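Long-range contact in periplasmic binding protein component of an ABC type zinc uptake transporter (Synechocystis sp., PDB 1PQ4), which probably captures zinc ions in the periplasm and delivers them to an ABC-type uptake transporter: residues D131-S137 with H197-F203. Coordinates in Å, arbitrary orientation, origin at the centre of the assembly. Residues are numbered along the deposited sequence.
With ZN (zinc ion), chain C.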
ATOM      1  N   ASP A 131       6.924   4.161  -8.803  1.00 22.31           N
ATOM      2  CA  ASP A 131       6.282   4.352  -7.492  1.00 20.35           C
ATOM      3  C   ASP A 131       5.729   2.972  -7.206  1.00 15.25           C
ATOM      4  O   ASP A 131       4.906   2.458  -7.951  1.00 16.64           O
ATOM      5  CB  ASP A 131       5.131   5.339  -7.616  1.00 17.63           C
ATOM      6  CG  ASP A 131       4.492   5.652  -6.269  1.00 18.50           C
ATOM      7  OD1 ASP A 131       4.421   4.754  -5.394  1.00 14.58           O
ATOM      8  OD2 ASP A 131       4.059   6.798  -6.113  1.00 17.02           O
ATOM      9  N   PRO A 132       6.140   2.368  -6.098  1.00 12.94           N
ATOM     10  CA  PRO A 132       5.650   1.026  -5.802  1.00 15.53           C
ATOM     11  C   PRO A 132       4.327   0.885  -5.020  1.00 11.09           C
ATOM     12  O   PRO A 132       3.891  -0.223  -4.778  1.00 12.35           O
ATOM     13  CB  PRO A 132       6.813   0.436  -4.993  1.00 12.10           C
ATOM     14  CG  PRO A 132       7.185   1.603  -4.121  1.00 18.81           C
ATOM     15  CD  PRO A 132       7.092   2.826  -5.066  1.00 16.49           C
ATOM     16  N   HIS A 133       3.682   1.998  -4.701  1.00 13.29           N
ATOM     17  CA  HIS A 133       2.516   1.923  -3.825  1.00 12.99           C
ATOM     18  C   HIS A 133       1.237   1.490  -4.509  1.00 11.98           C
ATOM     19  O   HIS A 133       0.158   2.093  -4.336  1.00 12.60           O
ATOM     20  CB  HIS A 133       2.374   3.279  -3.132  1.00  8.65           C
ATOM     21  CG  HIS A 133       3.581   3.686  -2.333  1.00 15.45           C
ATOM     22  ND1 HIS A 133       4.597   4.473  -2.855  1.00 13.29           N
ATOM     23  CD2 HIS A 133       3.925   3.436  -1.046  1.00 13.64           C
ATOM     24  CE1 HIS A 133       5.501   4.696  -1.924  1.00 17.60           C
ATOM     25  NE2 HIS A 133       5.119   4.083  -0.818  1.00 14.84           N
ATOM     26  N   ILE A 134       1.357   0.438  -5.311  1.00 10.74           N
ATOM     27  CA  ILE A 134       0.202   0.001  -6.094  1.00 13.30           C
ATOM     28  C   ILE A 134      -0.871  -0.741  -5.277  1.00 11.98           C
ATOM     29  O   ILE A 134      -1.971  -0.989  -5.781  1.00 13.28           O
ATOM     30  CB  ILE A 134       0.663  -0.922  -7.265  1.00 11.09           C
ATOM     31  CG1 ILE A 134       1.415  -2.155  -6.679  1.00 14.96           C
ATOM     32  CG2 ILE A 134       1.569  -0.084  -8.221  1.00 14.13           C
ATOM     33  CD1 ILE A 134       0.791  -3.027  -5.615  1.00 28.05           C
ATOM     34  N   TRP A 135      -0.574  -1.051  -4.017  1.00 12.27           N
ATOM     35  CA  TRP A 135      -1.548  -1.827  -3.245  1.00 14.22           C
ATOM     36  C   TRP A 135      -2.668  -0.989  -2.661  1.00 14.75           C
ATOM     37  O   TRP A 135      -3.566  -1.529  -1.991  1.00 15.87           O
ATOM     38  CB  TRP A 135      -0.842  -2.630  -2.122  1.00 14.58           C
ATOM     39  CG  TRP A 135      -0.265  -1.723  -1.023  1.00 14.77           C
ATOM     40  CD1 TRP A 135      -0.901  -1.255   0.100  1.00 11.36           C
ATOM     41  CD2 TRP A 135       1.070  -1.227  -0.971  1.00 13.87           C
ATOM     42  NE1 TRP A 135      -0.021  -0.498   0.861  1.00 10.18           N
ATOM     43  CE2 TRP A 135       1.196  -0.468   0.225  1.00 14.29           C
ATOM     44  CE3 TRP A 135       2.186  -1.364  -1.824  1.00 12.57           C
ATOM     45  CZ2 TRP A 135       2.398   0.152   0.596  1.00 14.98           C
ATOM     46  CZ3 TRP A 135       3.381  -0.749  -1.460  1.00 12.96           C
ATOM     47  CH2 TRP A 135       3.479  -0.004  -0.256  1.00 13.58           C
ATOM     48  N   LEU A 136      -2.605   0.324  -2.904  1.00 12.76           N
ATOM     49  CA  LEU A 136      -3.638   1.199  -2.355  1.00 14.50           C
ATOM     50  C   LEU A 136      -4.622   1.661  -3.415  1.00 17.55           C
ATOM     51  O   LEU A 136      -5.401   2.579  -3.192  1.00 13.85           O
ATOM     52  CB  LEU A 136      -2.980   2.395  -1.630  1.00 13.22           C
ATOM     53  CG  LEU A 136      -2.221   1.888  -0.379  1.00 13.94           C
ATOM     54  CD1 LEU A 136      -1.259   2.982   0.090  1.00 18.60           C
ATOM     55  CD2 LEU A 136      -3.172   1.470   0.738  1.00 11.83           C
ATOM     56  N   SER A 137      -4.555   1.043  -4.600  1.00 17.87           N
ATOM     57  CA  SER A 137      -5.492   1.351  -5.694  1.00 14.01           C
ATOM     58  C   SER A 137      -6.384   0.128  -5.911  1.00 15.80           C
ATOM     59  O   SER A 137      -5.888  -0.926  -6.362  1.00 15.14           O
ATOM     60  CB  SER A 137      -4.719   1.616  -6.991  1.00 19.70           C
ATOM     61  OG  SER A 137      -5.619   1.641  -8.092  1.00 14.82           O
ATOM     62  N   HIS A 197       4.294  11.002   4.190  1.00 16.64           N
ATOM     63  CA  HIS A 197       4.958  10.086   3.231  1.00 17.46           C
ATOM     64  C   HIS A 197       4.002   9.849   2.055  1.00 14.94           C
ATOM     65  O   HIS A 197       2.845   9.463   2.254  1.00 14.98           O
ATOM     66  CB  HIS A 197       5.277   8.799   3.964  1.00 20.71           C
ATOM     67  CG  HIS A 197       5.811   7.728   3.079  1.00 24.12           C
ATOM     68  ND1 HIS A 197       7.095   7.751   2.575  1.00 22.44           N
ATOM     69  CD2 HIS A 197       5.235   6.593   2.606  1.00 17.03           C
ATOM     70  CE1 HIS A 197       7.296   6.676   1.837  1.00 22.34           C
ATOM     71  NE2 HIS A 197       6.183   5.960   1.833  1.00 22.12           N
ATOM     72  N   PRO A 198       4.484  10.070   0.816  1.00 16.88           N
ATOM     73  CA  PRO A 198       3.650   9.910  -0.371  1.00 16.71           C
ATOM     74  C   PRO A 198       3.379   8.483  -0.760  1.00 19.27           C
ATOM     75  O   PRO A 198       3.967   7.942  -1.684  1.00 19.90           O
ATOM     76  CB  PRO A 198       4.416  10.705  -1.445  1.00 20.71           C
ATOM     77  CG  PRO A 198       5.853  10.418  -1.094  1.00 22.45           C
ATOM     78  CD  PRO A 198       5.869  10.439   0.454  1.00 19.79           C
ATOM     79  N   SER A 199       2.500   7.833  -0.049  1.00 14.84           N
ATOM     80  CA  SER A 199       2.205   6.485  -0.483  1.00 17.95           C
ATOM     81  C   SER A 199       0.876   6.442  -1.218  1.00 14.73           C
ATOM     82  O   SER A 199       0.393   5.359  -1.566  1.00 15.06           O
ATOM     83  CB  SER A 199       2.149   5.576   0.736  1.00 20.85           C
ATOM     84  OG  SER A 199       1.399   6.181   1.727  1.00 27.29           O
ATOM     85  N   TRP A 200       0.276   7.604  -1.473  1.00 12.68           N
ATOM     86  CA  TRP A 200      -1.074   7.597  -2.040  1.00 14.39           C
ATOM     87  C   TRP A 200      -1.209   8.087  -3.485  1.00 15.52           C
ATOM     88  O   TRP A 200      -2.308   8.487  -3.891  1.00 15.34           O
ATOM     89  CB  TRP A 200      -2.023   8.441  -1.134  1.00 13.24           C
ATOM     90  CG  TRP A 200      -1.949   8.064   0.330  1.00 12.12           C
ATOM     91  CD1 TRP A 200      -1.114   8.595   1.289  1.00 14.86           C
ATOM     92  CD2 TRP A 200      -2.653   6.995   0.957  1.00 15.28           C
ATOM     93  NE1 TRP A 200      -1.255   7.904   2.477  1.00 20.24           N
ATOM     94  CE2 TRP A 200      -2.193   6.913   2.297  1.00 16.30           C
ATOM     95  CE3 TRP A 200      -3.631   6.089   0.517  1.00 13.88           C
ATOM     96  CZ2 TRP A 200      -2.673   5.959   3.191  1.00 17.68           C
ATOM     97  CZ3 TRP A 200      -4.115   5.139   1.413  1.00 13.55           C
ATOM     98  CH2 TRP A 200      -3.629   5.080   2.740  1.00 15.25           C
ATOM     99  N   ALA A 201      -0.128   8.050  -4.272  1.00 14.37           N
ATOM    100  CA  ALA A 201      -0.237   8.574  -5.647  1.00 14.35           C
ATOM    101  C   ALA A 201      -1.234   7.774  -6.518  1.00  8.25           C
ATOM    102  O   ALA A 201      -1.954   8.336  -7.317  1.00 13.73           O
ATOM    103  CB  ALA A 201       1.170   8.582  -6.315  1.00 12.83           C
ATOM    104  N   TYR A 202      -1.271   6.449  -6.384  1.00 10.80           N
ATOM    105  CA  TYR A 202      -2.193   5.679  -7.222  1.00 14.02           C
ATOM    106  C   TYR A 202      -3.624   5.899  -6.770  1.00 17.79           C
ATOM    107  O   TYR A 202      -4.539   6.076  -7.564  1.00 13.42           O
ATOM    108  CB  TYR A 202      -1.822   4.192  -7.156  1.00 14.13           C
ATOM    109  CG  TYR A 202      -0.472   3.964  -7.838  1.00 16.35           C
ATOM    110  CD1 TYR A 202      -0.399   3.814  -9.255  1.00 17.32           C
ATOM    111  CD2 TYR A 202       0.697   3.884  -7.098  1.00 13.42           C
ATOM    112  CE1 TYR A 202       0.798   3.586  -9.897  1.00 13.22           C
ATOM    113  CE2 TYR A 202       1.946   3.626  -7.737  1.00 15.03           C
ATOM    114  CZ  TYR A 202       1.974   3.477  -9.148  1.00 19.10           C
ATOM    115  OH  TYR A 202       3.165   3.128  -9.780  1.00 17.00           O
ATOM    116  N   PHE A 203      -3.799   5.891  -5.453  1.00 16.18           N
ATOM    117  CA  PHE A 203      -5.128   6.110  -4.861  1.00 13.49           C
ATOM    118  C   PHE A 203      -5.597   7.471  -5.337  1.00  7.23           C
ATOM    119  O   PHE A 203      -6.729   7.656  -5.792  1.00 13.76           O
ATOM    120  CB  PHE A 203      -4.973   6.059  -3.303  1.00 11.71           C
ATOM    121  CG  PHE A 203      -6.217   6.433  -2.562  1.00 15.71           C
ATOM    122  CD1 PHE A 203      -7.186   5.485  -2.298  1.00 17.87           C
ATOM    123  CD2 PHE A 203      -6.403   7.741  -2.118  1.00 22.17           C
ATOM    124  CE1 PHE A 203      -8.363   5.837  -1.584  1.00 24.78           C
ATOM    125  CE2 PHE A 203      -7.558   8.097  -1.409  1.00 19.40           C
ATOM    126  CZ  PHE A 203      -8.532   7.141  -1.151  1.00 17.67           C
TER
HETATM  127 ZN    ZN C1002       5.903   4.042   1.143  1.00 16.54          ZN
HETATM  128  O   HOH W   1       2.557   7.117  -3.888  1.00 20.22           O
HETATM  129  O   HOH W   2      -0.904   4.726  -3.877  1.00 12.24           O
HETATM  130  O   HOH W   3       4.456   2.854   2.444  1.00  6.20           O
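L136 and Y202 form the apolar centre of this buried contact between 131-137, the loop leading into helix 138-155, and 197-203, which runs from the zinc ligand H197 into helix 201-206. CD1 of L136 lies over the six-membered ring of W200, 4.0 Å from its centroid, a CH-pi contact in which a methyl group packs on the flat face of an indole. Y202 has more of its own surface covered by the partner segment than any other residue here: I134 CG2 sits over its ring face, 3.9 Å from the centroid, while Y202 OH donates a 2.6 Å hydrogen bond to D131 O. Tyrosine thus serves both as an apolar wall and as a polar tip, which L89 N also meets.

Two waters fill the gaps between the backbones. One donates to D131 OD2 and P198 O and accepts from A201 N; the other joins H133 O, S199 O and Y202 N.

At the polar edge, S199 CA packs 3.6 Å from the centroid of the H133 ring, over its face. Two D131 OD1 bonds orient this histidine: H133 ND1 donates at 2.6 Å, and H133 N at 2.9 Å closes an Asx turn. H133 NE2 and H197 NE2 each bind zinc at 2.1 Å, with H37 NE2 and a water, the latter 2.3 Å from the zinc, completing the site; E215 accepts from H197 ND1. With both ND1 atoms engaged by carboxylates, each NE2 offers its lone pair to the metal, so the hydrogen bonds hold both imidazoles in metal-binding orientation in this zinc-bound structure, and probably help to orient them before binding.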